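Local coordinates for apicoplast TIC22, putative (PDB 4E6Z), which probably acts as a chaperone required for protein import into the apicoplast, at residues E75-F80 / M102-Y107; R173-A178 / M191-Y196; F195-L200 / E217-A222; F213-D218 / V258-S263. All blocks are in the same frame, centred on the assembly; numbering follows the deposited sequence.

Contact 1 of 4, residues E75-F80 / M102-Y107; sequences EVIPVF and MFLCPY
Phe80 and Phe103 form a single antiparallel bridge of the hydrogen-bonded kind, joining the start of strand 78-83 to the end of strand 97-103. Phe80 N gives to Phe103 O at 2.7 Å, and Phe103 N returns a nearly straight bond to Phe80 O at 2.8 Å (173° at the hydrogen). Just beyond the bridge segment 102-107 turns into helix 106-119, and the first helical residue is the main bump: Pro106 CB sits 3.7 Å from the centroid of the Phe80 ring, 6° off the ring normal. Tyr266 also meets that ring, its plane steeply inclined. Val79 fits another way, setting CG1 against Met102 CB at 3.6 Å, because CG1 is anti to the backbone N (chi1 176°). Leu104 starts away from strand 78-83, yet its branch bends back until CD2 lies 3.8 Å from Ile77 CG2. Where the backbones part, one water donates to both Pro78 O, at 2.7 Å, and Leu104 O, at 2.6 Å.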
loop_
_atom_site.group_PDB
_atom_site.type_symbol
_atom_site.label_atom_id
_atom_site.label_comp_id
_atom_site.label_asym_id
_atom_site.label_seq_id
_atom_site.Cartn_x
_atom_site.Cartn_y
_atom_site.Cartn_z
ATOM N N GLU A 75 -6.371 6.367 -5.841
ATOM C CA GLU A 75 -7.186 7.045 -4.841
ATOM C C GLU A 75 -7.869 6.058 -3.896
ATOM O O GLU A 75 -8.092 6.362 -2.722
ATOM C CB GLU A 75 -8.227 7.935 -5.527
ATOM C CG GLU A 75 -8.619 9.171 -4.735
ATOM C CD GLU A 75 -9.440 10.151 -5.559
ATOM O OE1 GLU A 75 -9.864 9.783 -6.677
ATOM O OE2 GLU A 75 -9.658 11.288 -5.092
ATOM N N VAL A 76 -8.192 4.875 -4.410
ATOM C CA VAL A 76 -8.893 3.862 -3.622
ATOM C C VAL A 76 -7.960 3.092 -2.687
ATOM O O VAL A 76 -8.409 2.280 -1.878
ATOM C CB VAL A 76 -9.632 2.857 -4.523
ATOM C CG1 VAL A 76 -10.543 3.593 -5.490
ATOM C CG2 VAL A 76 -8.633 1.992 -5.274
ATOM N N ILE A 77 -6.662 3.340 -2.804
ATOM C CA ILE A 77 -5.690 2.686 -1.939
ATOM C C ILE A 77 -5.393 3.550 -0.712
ATOM O O ILE A 77 -4.822 4.634 -0.837
ATOM C CB ILE A 77 -4.376 2.414 -2.684
ATOM C CG1 ILE A 77 -4.645 1.650 -3.983
ATOM C CG2 ILE A 77 -3.406 1.655 -1.789
ATOM C CD1 ILE A 77 -3.464 1.621 -4.928
ATOM N N PRO A 78 -5.790 3.070 0.478
ATOM C CA PRO A 78 -5.547 3.771 1.741
ATOM C C PRO A 78 -4.067 3.785 2.100
ATOM O O PRO A 78 -3.357 2.822 1.809
ATOM C CB PRO A 78 -6.313 2.926 2.770
ATOM C CG PRO A 78 -7.255 2.080 1.968
ATOM C CD PRO A 78 -6.541 1.821 0.684
ATOM N N VAL A 79 -3.615 4.875 2.713
ATOM C CA VAL A 79 -2.268 4.968 3.264
ATOM C C VAL A 79 -2.368 5.541 4.677
ATOM O O VAL A 79 -3.200 6.413 4.947
ATOM C CB VAL A 79 -1.362 5.867 2.408
ATOM C CG1 VAL A 79 0.014 6.033 3.068
ATOM C CG2 VAL A 79 -1.233 5.301 1.009
ATOM N N PHE A 80 -1.523 5.053 5.579
ATOM C CA PHE A 80 -1.653 5.402 6.987
ATOM C C PHE A 80 -0.422 6.089 7.556
ATOM O O PHE A 80 0.709 5.706 7.270
ATOM C CB PHE A 80 -2.008 4.164 7.811
ATOM C CG PHE A 80 -3.268 3.492 7.360
ATOM C CD1 PHE A 80 -4.490 3.826 7.920
ATOM C CD2 PHE A 80 -3.234 2.541 6.351
ATOM C CE1 PHE A 80 -5.657 3.212 7.491
ATOM C CE2 PHE A 80 -4.392 1.928 5.918
ATOM C CZ PHE A 80 -5.605 2.260 6.490
HETATM N N MSE A 102 4.932 6.545 5.756
HETATM C CA MSE A 102 3.593 6.258 5.267
HETATM C C MSE A 102 3.437 4.753 5.080
HETATM O O MSE A 102 4.228 4.127 4.382
HETATM C CB MSE A 102 3.362 6.972 3.943
HETATM C CG MSE A 102 3.651 8.450 4.005
HETATM SE SE MSE A 102 3.330 9.347 2.311
HETATM C CE MSE A 102 4.568 8.350 1.174
ATOM N N PHE A 103 2.428 4.172 5.720
ATOM C CA PHE A 103 2.256 2.722 5.713
ATOM C C PHE A 103 1.085 2.294 4.832
ATOM O O PHE A 103 0.009 2.891 4.877
ATOM C CB PHE A 103 2.052 2.200 7.137
ATOM C CG PHE A 103 3.195 2.504 8.067
ATOM C CD1 PHE A 103 4.221 1.592 8.244
ATOM C CD2 PHE A 103 3.242 3.708 8.762
ATOM C CE1 PHE A 103 5.277 1.868 9.095
ATOM C CE2 PHE A 103 4.296 3.991 9.620
ATOM C CZ PHE A 103 5.316 3.068 9.789
ATOM N N LEU A 104 1.301 1.258 4.029
ATOM C CA LEU A 104 0.225 0.693 3.222
ATOM C C LEU A 104 -0.647 -0.225 4.070
ATOM O O LEU A 104 -1.802 -0.485 3.733
ATOM C CB LEU A 104 0.788 -0.050 2.009
ATOM C CG LEU A 104 1.144 0.855 0.826
ATOM C CD1 LEU A 104 2.176 0.208 -0.087
ATOM C CD2 LEU A 104 -0.111 1.233 0.047
ATOM N N CYS A 105 -0.087 -0.704 5.180
ATOM C CA CYS A 105 -0.818 -1.564 6.110
ATOM C C CYS A 105 -0.979 -0.867 7.452
ATOM O O CYS A 105 0.009 -0.465 8.065
ATOM C CB CYS A 105 -0.104 -2.906 6.293
ATOM S SG CYS A 105 -0.844 -3.996 7.538
ATOM N N PRO A 106 -2.234 -0.723 7.909
ATOM C CA PRO A 106 -2.557 0.046 9.117
ATOM C C PRO A 106 -1.968 -0.590 10.370
ATOM O O PRO A 106 -1.734 0.105 11.356
ATOM C CB PRO A 106 -4.087 -0.014 9.167
ATOM C CG PRO A 106 -4.431 -1.278 8.424
ATOM C CD PRO A 106 -3.428 -1.357 7.319
ATOM N N TYR A 107 -1.735 -1.895 10.334
ATOM C CA TYR A 107 -1.204 -2.591 11.500
ATOM C C TYR A 107 0.300 -2.371 11.640
ATOM O O TYR A 107 0.838 -2.442 12.739
ATOM C CB TYR A 107 -1.567 -4.078 11.455
ATOM C CG TYR A 107 -3.059 -4.304 11.354
ATOM C CD1 TYR A 107 -3.899 -4.012 12.422
ATOM C CD2 TYR A 107 -3.631 -4.790 10.187
ATOM C CE1 TYR A 107 -5.267 -4.207 12.331
ATOM C CE2 TYR A 107 -4.996 -4.990 10.086
ATOM C CZ TYR A 107 -5.809 -4.697 11.161
ATOM O OH TYR A 107 -7.168 -4.894 11.061
HETATM O O HOH W 1 -3.631 0.134 1.935
#

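Contact 2 of 4, residues R173-A178 / M191-Y196; sequences RQLQNA and MYPVFY
Helix-on-sheet packing brings Leu175, Ala178 and Gln174 of helix 172-179 onto Pro193 and Phe195 of strand 193-203. The local axes come within 8.6 Å and cross at 58°, so the helix runs diagonally over the strand. Pro193 wedges against two helix residues: its CD lies 3.6 Å from Leu175 CD2, while its CB meets Ala178 CB at 3.8 Å. Two residues farther along, on the same side of the strand, Phe195 presents an edge, with CE1 3.7 Å from Ala178 CA. The bend of Gln174 at chi2 (-50°) swings its amide near this ring, planes almost perpendicular, and OE1 stands 3.5 Å from Phe195 CE2. Asn177 ND2 donates to that oxygen at 3.1 Å, coming from above the Gln174 carbonyl plane. OE1 also accepts from Leu216 N, and NE2 bonds to Glu217, so the buried amide is gripped at both ends. Helix 216-227 thus lies beside the contact, touching Phe195 through Leu216 and Leu219, while Val240 of strand 238-242 touches the same side chain.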
loop_
_atom_site.group_PDB
_atom_site.type_symbol
_atom_site.label_atom_id
_atom_site.label_comp_id
_atom_site.label_asym_id
_atom_site.label_seq_id
_atom_site.Cartn_x
_atom_site.Cartn_y
_atom_site.Cartn_z
ATOM N N ARG A 173 3.842 -7.937 6.058
ATOM C CA ARG A 173 3.403 -9.308 5.831
ATOM C C ARG A 173 3.363 -9.674 4.338
ATOM O O ARG A 173 3.599 -10.820 3.969
ATOM C CB ARG A 173 2.031 -9.528 6.478
ATOM C CG ARG A 173 1.494 -10.939 6.341
ATOM C CD ARG A 173 0.094 -11.059 6.925
ATOM N NE ARG A 173 -0.856 -10.175 6.256
ATOM C CZ ARG A 173 -2.179 -10.282 6.354
ATOM N NH1 ARG A 173 -2.717 -11.246 7.088
ATOM N NH2 ARG A 173 -2.963 -9.428 5.708
ATOM N N GLN A 174 3.060 -8.702 3.484
ATOM C CA GLN A 174 3.014 -8.953 2.048
ATOM C C GLN A 174 4.413 -9.007 1.435
ATOM O O GLN A 174 4.645 -9.747 0.479
ATOM C CB GLN A 174 2.147 -7.913 1.329
ATOM C CG GLN A 174 0.707 -7.854 1.826
ATOM C CD GLN A 174 0.044 -9.222 1.884
ATOM O OE1 GLN A 174 0.227 -10.057 0.996
ATOM N NE2 GLN A 174 -0.732 -9.457 2.935
ATOM N N LEU A 175 5.344 -8.229 1.980
ATOM C CA LEU A 175 6.732 -8.290 1.534
ATOM C C LEU A 175 7.290 -9.679 1.783
ATOM O O LEU A 175 8.045 -10.213 0.971
ATOM C CB LEU A 175 7.585 -7.250 2.254
ATOM C CG LEU A 175 7.551 -5.831 1.683
ATOM C CD1 LEU A 175 8.066 -4.819 2.715
ATOM C CD2 LEU A 175 8.363 -5.774 0.397
ATOM N N GLN A 176 6.910 -10.262 2.912
ATOM C CA GLN A 176 7.290 -11.631 3.212
ATOM C C GLN A 176 6.623 -12.609 2.247
ATOM O O GLN A 176 7.274 -13.502 1.705
ATOM C CB GLN A 176 6.934 -11.990 4.652
ATOM C CG GLN A 176 7.438 -13.359 5.066
ATOM C CD GLN A 176 8.927 -13.539 4.808
ATOM O OE1 GLN A 176 9.768 -12.909 5.458
ATOM N NE2 GLN A 176 9.259 -14.409 3.857
ATOM N N ASN A 177 5.320 -12.442 2.042
ATOM C CA ASN A 177 4.571 -13.292 1.122
ATOM C C ASN A 177 5.167 -13.285 -0.282
ATOM O O ASN A 177 5.154 -14.300 -0.981
ATOM C CB ASN A 177 3.104 -12.855 1.066
ATOM C CG ASN A 177 2.334 -13.239 2.313
ATOM O OD1 ASN A 177 2.746 -14.119 3.059
ATOM N ND2 ASN A 177 1.203 -12.586 2.537
ATOM N N ALA A 178 5.697 -12.134 -0.685
ATOM C CA ALA A 178 6.205 -11.948 -2.039
ATOM C C ALA A 178 7.551 -12.636 -2.274
ATOM O O ALA A 178 7.865 -13.026 -3.398
ATOM C CB ALA A 178 6.300 -10.466 -2.370
HETATM N N MSE A 191 10.442 -4.326 -4.080
HETATM C CA MSE A 191 10.156 -2.983 -3.590
HETATM C C MSE A 191 8.745 -2.828 -3.032
HETATM O O MSE A 191 8.534 -2.900 -1.819
HETATM C CB MSE A 191 10.405 -1.952 -4.694
HETATM C CG MSE A 191 11.853 -1.500 -4.815
HETATM SE SE MSE A 191 12.358 -0.180 -3.463
HETATM C CE MSE A 191 12.479 -1.334 -1.888
ATOM N N TYR A 192 7.786 -2.598 -3.922
ATOM C CA TYR A 192 6.401 -2.401 -3.516
ATOM C C TYR A 192 5.517 -3.450 -4.169
ATOM O O TYR A 192 4.894 -3.200 -5.201
ATOM C CB TYR A 192 5.930 -0.997 -3.885
ATOM C CG TYR A 192 6.758 0.101 -3.261
ATOM C CD1 TYR A 192 6.464 0.584 -1.994
ATOM C CD2 TYR A 192 7.838 0.650 -3.938
ATOM C CE1 TYR A 192 7.223 1.590 -1.418
ATOM C CE2 TYR A 192 8.599 1.658 -3.371
ATOM C CZ TYR A 192 8.287 2.124 -2.111
ATOM O OH TYR A 192 9.044 3.122 -1.544
ATOM N N PRO A 193 5.462 -4.637 -3.557
ATOM C CA PRO A 193 4.790 -5.806 -4.129
ATOM C C PRO A 193 3.279 -5.642 -4.330
ATOM O O PRO A 193 2.568 -5.101 -3.482
ATOM C CB PRO A 193 5.072 -6.908 -3.097
ATOM C CG PRO A 193 5.360 -6.174 -1.823
ATOM C CD PRO A 193 6.070 -4.929 -2.247
ATOM N N VAL A 194 2.811 -6.105 -5.482
ATOM C CA VAL A 194 1.398 -6.374 -5.699
ATOM C C VAL A 194 1.320 -7.734 -6.383
ATOM O O VAL A 194 2.247 -8.126 -7.091
ATOM C CB VAL A 194 0.704 -5.282 -6.544
ATOM C CG1 VAL A 194 0.458 -4.033 -5.698
ATOM C CG2 VAL A 194 1.537 -4.940 -7.763
ATOM N N PHE A 195 0.230 -8.457 -6.152
ATOM C CA PHE A 195 0.098 -9.825 -6.641
ATOM C C PHE A 195 -0.978 -9.948 -7.717
ATOM O O PHE A 195 -1.995 -9.258 -7.671
ATOM C CB PHE A 195 -0.235 -10.766 -5.478
ATOM C CG PHE A 195 0.724 -10.669 -4.324
ATOM C CD1 PHE A 195 1.819 -11.516 -4.241
ATOM C CD2 PHE A 195 0.530 -9.732 -3.322
ATOM C CE1 PHE A 195 2.704 -11.424 -3.180
ATOM C CE2 PHE A 195 1.409 -9.640 -2.255
ATOM C CZ PHE A 195 2.496 -10.488 -2.184
ATOM N N TYR A 196 -0.753 -10.832 -8.685
ATOM C CA TYR A 196 -1.780 -11.126 -9.681
ATOM C C TYR A 196 -1.695 -12.565 -10.183
ATOM O O TYR A 196 -0.673 -13.232 -10.018
ATOM C CB TYR A 196 -1.718 -10.139 -10.851
ATOM C CG TYR A 196 -0.672 -10.460 -11.892
ATOM C CD1 TYR A 196 -1.021 -11.092 -13.079
ATOM C CD2 TYR A 196 0.660 -10.131 -11.692
ATOM C CE1 TYR A 196 -0.072 -11.392 -14.038
ATOM C CE2 TYR A 196 1.618 -10.426 -12.645
ATOM C CZ TYR A 196 1.249 -11.057 -13.816
ATOM O OH TYR A 196 2.203 -11.350 -14.765
#

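Contact 3 of 4, residues F195-L200 / E217-A222; sequences FYAENL and EDLKEA
The flat group that Leu219 meets is the Phe195-Tyr196 peptide, not either aromatic ring. Leu219 CD2 lies 3.7 Å from Tyr196 N, almost straight above it along the normal of the Phe195-Tyr196 peptide plane. The Phe195 ring leads off toward helix 172-179, leaving its CB to touch Leu219 CD2 at 3.6 Å; Tyr196 sets its CB on the side of the strand away from the helix, and its side chain touches Lys239 and Leu241 of strand 238-242. The second branch of Leu219 works farther along the strand: CD1 is 3.9 Å from Ala197 CB and 3.8 Å from Leu200 CD2. With CG anti to the backbone N (chi1 171°), Leu219 carries this fork between the strand and the residue beyond its break. A type I turn from Ala197 to Leu200 returns the chain to the helix, where Leu200 and Leu219 run alongside one another in opposite senses and Leu200 CD2 reaches Ala222 CB at 4.1 Å. Strand 195-197 and helix 217-222 are nearly parallel, 16° apart with axes 8.3 Å from each other, in keeping with a helix laid on a sheet. Polar groups of the same segments bond elsewhere, Glu198 in a salt bridge to Lys239. Without any hydrogen bond across the interface, the fit rests on shape and on burial of aliphatic carbon, mostly around Leu219.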
loop_
_atom_site.group_PDB
_atom_site.type_symbol
_atom_site.label_atom_id
_atom_site.label_comp_id
_atom_site.label_asym_id
_atom_site.label_seq_id
_atom_site.Cartn_x
_atom_site.Cartn_y
_atom_site.Cartn_z
ATOM N N PHE A 195 0.230 -8.457 -6.152
ATOM C CA PHE A 195 0.098 -9.825 -6.641
ATOM C C PHE A 195 -0.978 -9.948 -7.717
ATOM O O PHE A 195 -1.995 -9.258 -7.671
ATOM C CB PHE A 195 -0.235 -10.766 -5.478
ATOM C CG PHE A 195 0.724 -10.669 -4.324
ATOM C CD1 PHE A 195 1.819 -11.516 -4.241
ATOM C CD2 PHE A 195 0.530 -9.732 -3.322
ATOM C CE1 PHE A 195 2.704 -11.424 -3.180
ATOM C CE2 PHE A 195 1.409 -9.640 -2.255
ATOM C CZ PHE A 195 2.496 -10.488 -2.184
ATOM N N TYR A 196 -0.753 -10.832 -8.685
ATOM C CA TYR A 196 -1.780 -11.126 -9.681
ATOM C C TYR A 196 -1.695 -12.565 -10.183
ATOM O O TYR A 196 -0.673 -13.232 -10.018
ATOM C CB TYR A 196 -1.718 -10.139 -10.851
ATOM C CG TYR A 196 -0.672 -10.460 -11.892
ATOM C CD1 TYR A 196 -1.021 -11.092 -13.079
ATOM C CD2 TYR A 196 0.660 -10.131 -11.692
ATOM C CE1 TYR A 196 -0.072 -11.392 -14.038
ATOM C CE2 TYR A 196 1.618 -10.426 -12.645
ATOM C CZ TYR A 196 1.249 -11.057 -13.816
ATOM O OH TYR A 196 2.203 -11.350 -14.765
ATOM N N ALA A 197 -2.781 -13.033 -10.793
ATOM C CA ALA A 197 -2.845 -14.385 -11.337
ATOM C C ALA A 197 -3.029 -14.354 -12.851
ATOM O O ALA A 197 -3.756 -13.512 -13.385
ATOM C CB ALA A 197 -3.968 -15.170 -10.678
ATOM N N GLU A 198 -2.369 -15.288 -13.528
ATOM C CA GLU A 198 -2.350 -15.353 -14.989
ATOM C C GLU A 198 -3.727 -15.330 -15.649
ATOM O O GLU A 198 -3.986 -14.524 -16.547
ATOM C CB GLU A 198 -1.608 -16.612 -15.439
ATOM C CG GLU A 198 -0.149 -16.653 -15.031
ATOM C CD GLU A 198 0.737 -15.812 -15.931
ATOM O OE1 GLU A 198 0.474 -14.598 -16.070
ATOM O OE2 GLU A 198 1.701 -16.370 -16.496
ATOM N N ASN A 199 -4.602 -16.225 -15.213
ATOM C CA ASN A 199 -5.870 -16.434 -15.906
ATOM C C ASN A 199 -7.066 -15.834 -15.178
ATOM O O ASN A 199 -8.192 -16.308 -15.320
ATOM C CB ASN A 199 -6.088 -17.929 -16.143
ATOM C CG ASN A 199 -5.020 -18.539 -17.035
ATOM O OD1 ASN A 199 -4.948 -18.240 -18.228
ATOM N ND2 ASN A 199 -4.181 -19.394 -16.460
ATOM N N LEU A 200 -6.811 -14.783 -14.406
ATOM C CA LEU A 200 -7.843 -14.148 -13.592
ATOM C C LEU A 200 -8.174 -12.746 -14.100
ATOM O O LEU A 200 -7.277 -11.945 -14.366
ATOM C CB LEU A 200 -7.394 -14.078 -12.130
ATOM C CG LEU A 200 -8.421 -13.525 -11.143
ATOM C CD1 LEU A 200 -9.639 -14.434 -11.086
ATOM C CD2 LEU A 200 -7.806 -13.370 -9.766
ATOM N N GLU A 217 -3.549 -12.806 0.184
ATOM C CA GLU A 217 -4.715 -13.549 0.648
ATOM C C GLU A 217 -6.005 -13.136 -0.067
ATOM O O GLU A 217 -6.926 -13.944 -0.209
ATOM C CB GLU A 217 -4.864 -13.446 2.172
ATOM C CG GLU A 217 -4.265 -12.181 2.789
ATOM C CD GLU A 217 -2.765 -12.283 3.037
ATOM O OE1 GLU A 217 -2.355 -12.968 4.000
ATOM O OE2 GLU A 217 -1.995 -11.664 2.274
ATOM N N ASP A 218 -6.067 -11.888 -0.524
ATOM C CA ASP A 218 -7.199 -11.433 -1.332
ATOM C C ASP A 218 -7.166 -12.095 -2.710
ATOM O O ASP A 218 -8.199 -12.498 -3.240
ATOM C CB ASP A 218 -7.191 -9.910 -1.484
ATOM C CG ASP A 218 -7.548 -9.184 -0.189
ATOM O OD1 ASP A 218 -8.142 -9.811 0.718
ATOM O OD2 ASP A 218 -7.241 -7.979 -0.086
ATOM N N LEU A 219 -5.970 -12.192 -3.284
ATOM C CA LEU A 219 -5.778 -12.840 -4.573
ATOM C C LEU A 219 -6.189 -14.305 -4.506
ATOM O O LEU A 219 -7.009 -14.764 -5.302
ATOM C CB LEU A 219 -4.320 -12.722 -5.028
ATOM C CG LEU A 219 -3.943 -13.544 -6.268
ATOM C CD1 LEU A 219 -4.804 -13.156 -7.455
ATOM C CD2 LEU A 219 -2.465 -13.391 -6.604
ATOM N N LYS A 220 -5.616 -15.034 -3.553
ATOM C CA LYS A 220 -5.941 -16.444 -3.367
ATOM C C LYS A 220 -7.431 -16.642 -3.127
ATOM O O LYS A 220 -7.997 -17.676 -3.481
ATOM C CB LYS A 220 -5.133 -17.038 -2.210
ATOM C CG LYS A 220 -3.670 -17.283 -2.547
ATOM C CD LYS A 220 -2.907 -17.877 -1.375
ATOM C CE LYS A 220 -1.458 -18.158 -1.756
ATOM N NZ LYS A 220 -0.620 -18.573 -0.592
ATOM N N GLU A 221 -8.064 -15.644 -2.525
ATOM C CA GLU A 221 -9.488 -15.716 -2.246
ATOM C C GLU A 221 -10.287 -15.559 -3.534
ATOM O O GLU A 221 -11.317 -16.208 -3.717
ATOM C CB GLU A 221 -9.886 -14.645 -1.233
ATOM C CG GLU A 221 -11.109 -15.000 -0.414
ATOM C CD GLU A 221 -11.017 -14.489 1.012
ATOM O OE1 GLU A 221 -11.600 -15.133 1.911
ATOM O OE2 GLU A 221 -10.352 -13.454 1.235
ATOM N N ALA A 222 -9.801 -14.701 -4.426
ATOM C CA ALA A 222 -10.466 -14.457 -5.703
ATOM C C ALA A 222 -10.270 -15.637 -6.659
ATOM O O ALA A 222 -11.111 -15.906 -7.518
ATOM C CB ALA A 222 -9.958 -13.163 -6.328
#

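Contact 4 of 4, residues F213-D218 / V258-S263; sequences FFDLED and VPSTQS
Ser260 OG donates to Asp215 OD2 at 2.6 Å, arriving from above the carboxylate plane, and Asp218 holds Thr261 through both of its oxygens. OD2 of Asp218 uses its syn lone pair for Thr261 N at 3.1 Å (161° at the hydrogen), while OD1 takes Thr261 OG1 at 3.2 Å, the side chains meeting tip to tip. Ser260 is the N-cap of helix 261-272; its OG, anti to the backbone N (chi1 170°), also receives weak bonds from Gln262 N and Ser263 N. Two carboxylates at this helix start would probably interact favourably with its dipole. A water accepts from Asp215 N at 2.8 Å and lies near Asp218 OD2 and Val258 O. Farther out, Phe214 N bonds to Val258 O at 3.2 Å beside the parallel Phe213-Val258 bridge. There the side chains run side by side, Val258 CG2 over a face of the Phe213 ring, 4.2 Å from its centroid. Edge strand 255-258 pairs with strand 208-213, each two residues ahead of a helix, 261-272 and 216-227.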
loop_
_atom_site.group_PDB
_atom_site.type_symbol
_atom_site.label_atom_id
_atom_site.label_comp_id
_atom_site.label_asym_id
_atom_site.label_seq_id
_atom_site.Cartn_x
_atom_site.Cartn_y
_atom_site.Cartn_z
ATOM N N PHE A 213 -3.617 -7.251 -6.720
ATOM C CA PHE A 213 -3.916 -7.294 -5.293
ATOM C C PHE A 213 -2.741 -6.878 -4.430
ATOM O O PHE A 213 -1.617 -7.337 -4.637
ATOM C CB PHE A 213 -4.367 -8.696 -4.878
ATOM C CG PHE A 213 -5.595 -9.171 -5.588
ATOM C CD1 PHE A 213 -6.851 -8.970 -5.040
ATOM C CD2 PHE A 213 -5.496 -9.819 -6.808
ATOM C CE1 PHE A 213 -7.987 -9.411 -5.697
ATOM C CE2 PHE A 213 -6.621 -10.260 -7.467
ATOM C CZ PHE A 213 -7.871 -10.056 -6.913
ATOM N N PHE A 214 -3.008 -6.015 -3.454
ATOM C CA PHE A 214 -2.001 -5.673 -2.460
ATOM C C PHE A 214 -1.821 -6.817 -1.469
ATOM O O PHE A 214 -0.704 -7.110 -1.052
ATOM C CB PHE A 214 -2.341 -4.357 -1.747
ATOM C CG PHE A 214 -1.934 -3.139 -2.523
ATOM C CD1 PHE A 214 -0.694 -2.555 -2.323
ATOM C CD2 PHE A 214 -2.780 -2.594 -3.474
ATOM C CE1 PHE A 214 -0.309 -1.437 -3.047
ATOM C CE2 PHE A 214 -2.403 -1.480 -4.202
ATOM C CZ PHE A 214 -1.165 -0.903 -3.992
ATOM N N ASP A 215 -2.921 -7.469 -1.107
ATOM C CA ASP A 215 -2.862 -8.630 -0.225
ATOM C C ASP A 215 -2.922 -9.944 -1.000
ATOM O O ASP A 215 -3.863 -10.191 -1.755
ATOM C CB ASP A 215 -3.977 -8.581 0.821
ATOM C CG ASP A 215 -3.716 -7.546 1.906
ATOM O OD1 ASP A 215 -2.863 -6.658 1.689
ATOM O OD2 ASP A 215 -4.363 -7.625 2.973
ATOM N N LEU A 216 -1.904 -10.776 -0.808
ATOM C CA LEU A 216 -1.865 -12.097 -1.411
ATOM C C LEU A 216 -3.137 -12.871 -1.078
ATOM O O LEU A 216 -3.733 -13.506 -1.946
ATOM C CB LEU A 216 -0.640 -12.877 -0.926
ATOM C CG LEU A 216 -0.578 -14.347 -1.368
ATOM C CD1 LEU A 216 -0.684 -14.470 -2.882
ATOM C CD2 LEU A 216 0.689 -15.025 -0.865
ATOM N N GLU A 217 -3.549 -12.806 0.184
ATOM C CA GLU A 217 -4.715 -13.549 0.648
ATOM C C GLU A 217 -6.005 -13.136 -0.067
ATOM O O GLU A 217 -6.926 -13.944 -0.209
ATOM C CB GLU A 217 -4.864 -13.446 2.172
ATOM C CG GLU A 217 -4.265 -12.181 2.789
ATOM C CD GLU A 217 -2.765 -12.283 3.037
ATOM O OE1 GLU A 217 -2.355 -12.968 4.000
ATOM O OE2 GLU A 217 -1.995 -11.664 2.274
ATOM N N ASP A 218 -6.067 -11.888 -0.524
ATOM C CA ASP A 218 -7.199 -11.433 -1.332
ATOM C C ASP A 218 -7.166 -12.095 -2.710
ATOM O O ASP A 218 -8.199 -12.498 -3.240
ATOM C CB ASP A 218 -7.191 -9.910 -1.484
ATOM C CG ASP A 218 -7.548 -9.184 -0.189
ATOM O OD1 ASP A 218 -8.142 -9.811 0.718
ATOM O OD2 ASP A 218 -7.241 -7.979 -0.086
ATOM N N VAL A 258 -6.631 -3.684 -6.535
ATOM C CA VAL A 258 -7.495 -4.132 -5.452
ATOM C C VAL A 258 -6.800 -3.924 -4.106
ATOM O O VAL A 258 -5.896 -4.676 -3.742
ATOM C CB VAL A 258 -7.889 -5.614 -5.597
ATOM C CG1 VAL A 258 -8.804 -6.025 -4.451
ATOM C CG2 VAL A 258 -8.558 -5.877 -6.955
ATOM N N PRO A 259 -7.225 -2.893 -3.364
ATOM C CA PRO A 259 -6.637 -2.577 -2.059
ATOM C C PRO A 259 -6.775 -3.733 -1.076
ATOM O O PRO A 259 -7.676 -4.557 -1.208
ATOM C CB PRO A 259 -7.481 -1.394 -1.571
ATOM C CG PRO A 259 -8.121 -0.833 -2.796
ATOM C CD PRO A 259 -8.334 -1.988 -3.710
ATOM N N SER A 260 -5.882 -3.790 -0.099
ATOM C CA SER A 260 -6.029 -4.725 1.005
ATOM C C SER A 260 -7.413 -4.549 1.611
ATOM O O SER A 260 -7.770 -3.450 2.030
ATOM C CB SER A 260 -4.963 -4.457 2.069
ATOM O OG SER A 260 -5.219 -5.203 3.246
ATOM N N THR A 261 -8.200 -5.620 1.648
ATOM C CA THR A 261 -9.540 -5.531 2.222
ATOM C C THR A 261 -9.467 -5.146 3.700
ATOM O O THR A 261 -10.388 -4.534 4.238
ATOM C CB THR A 261 -10.338 -6.840 2.060
ATOM O OG1 THR A 261 -9.685 -7.898 2.772
ATOM C CG2 THR A 261 -10.463 -7.215 0.588
ATOM N N GLN A 262 -8.365 -5.504 4.349
ATOM C CA GLN A 262 -8.154 -5.119 5.740
ATOM C C GLN A 262 -7.897 -3.619 5.884
ATOM O O GLN A 262 -8.468 -2.968 6.760
ATOM C CB GLN A 262 -7.016 -5.924 6.368
ATOM C CG GLN A 262 -7.423 -7.316 6.818
ATOM C CD GLN A 262 -6.439 -7.914 7.804
ATOM O OE1 GLN A 262 -5.249 -7.593 7.788
ATOM N NE2 GLN A 262 -6.934 -8.786 8.678
ATOM N N SER A 263 -7.041 -3.075 5.024
ATOM C CA SER A 263 -6.789 -1.639 5.015
ATOM C C SER A 263 -8.092 -0.863 4.871
ATOM O O SER A 263 -8.324 0.121 5.578
ATOM C CB SER A 263 -5.840 -1.258 3.877
ATOM O OG SER A 263 -4.561 -1.834 4.063
HETATM O O HOH W 2 -5.527 -6.893 -1.870
#

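Contacts 2, 3 and 4 all involve the sheet containing strands 193-203, 208-213 and 255-258, and contact 4 ties it to contact 1 on strands 78-83 and 97-103. The connection is direct: Leu104 O and Ser263 OG are 3.1 Å apart, a probable hydrogen bond, and Ile77 CD1 packs 3.4 Å from Phe214 CE2. Contacts 2 and 3 share Phe195, whose N lies 2.6 Å from Phe213 O of contact 4. Gln174 NE2 and Glu217 OE2, also 2.6 Å apart, join contact 2 to the helix used by contacts 3 and 4. Contacts 1 and 3 do not touch, their centres about 20 Å apart. A glycerol, probably from crystallisation, lies about 4 Å from the Phe103 side chain.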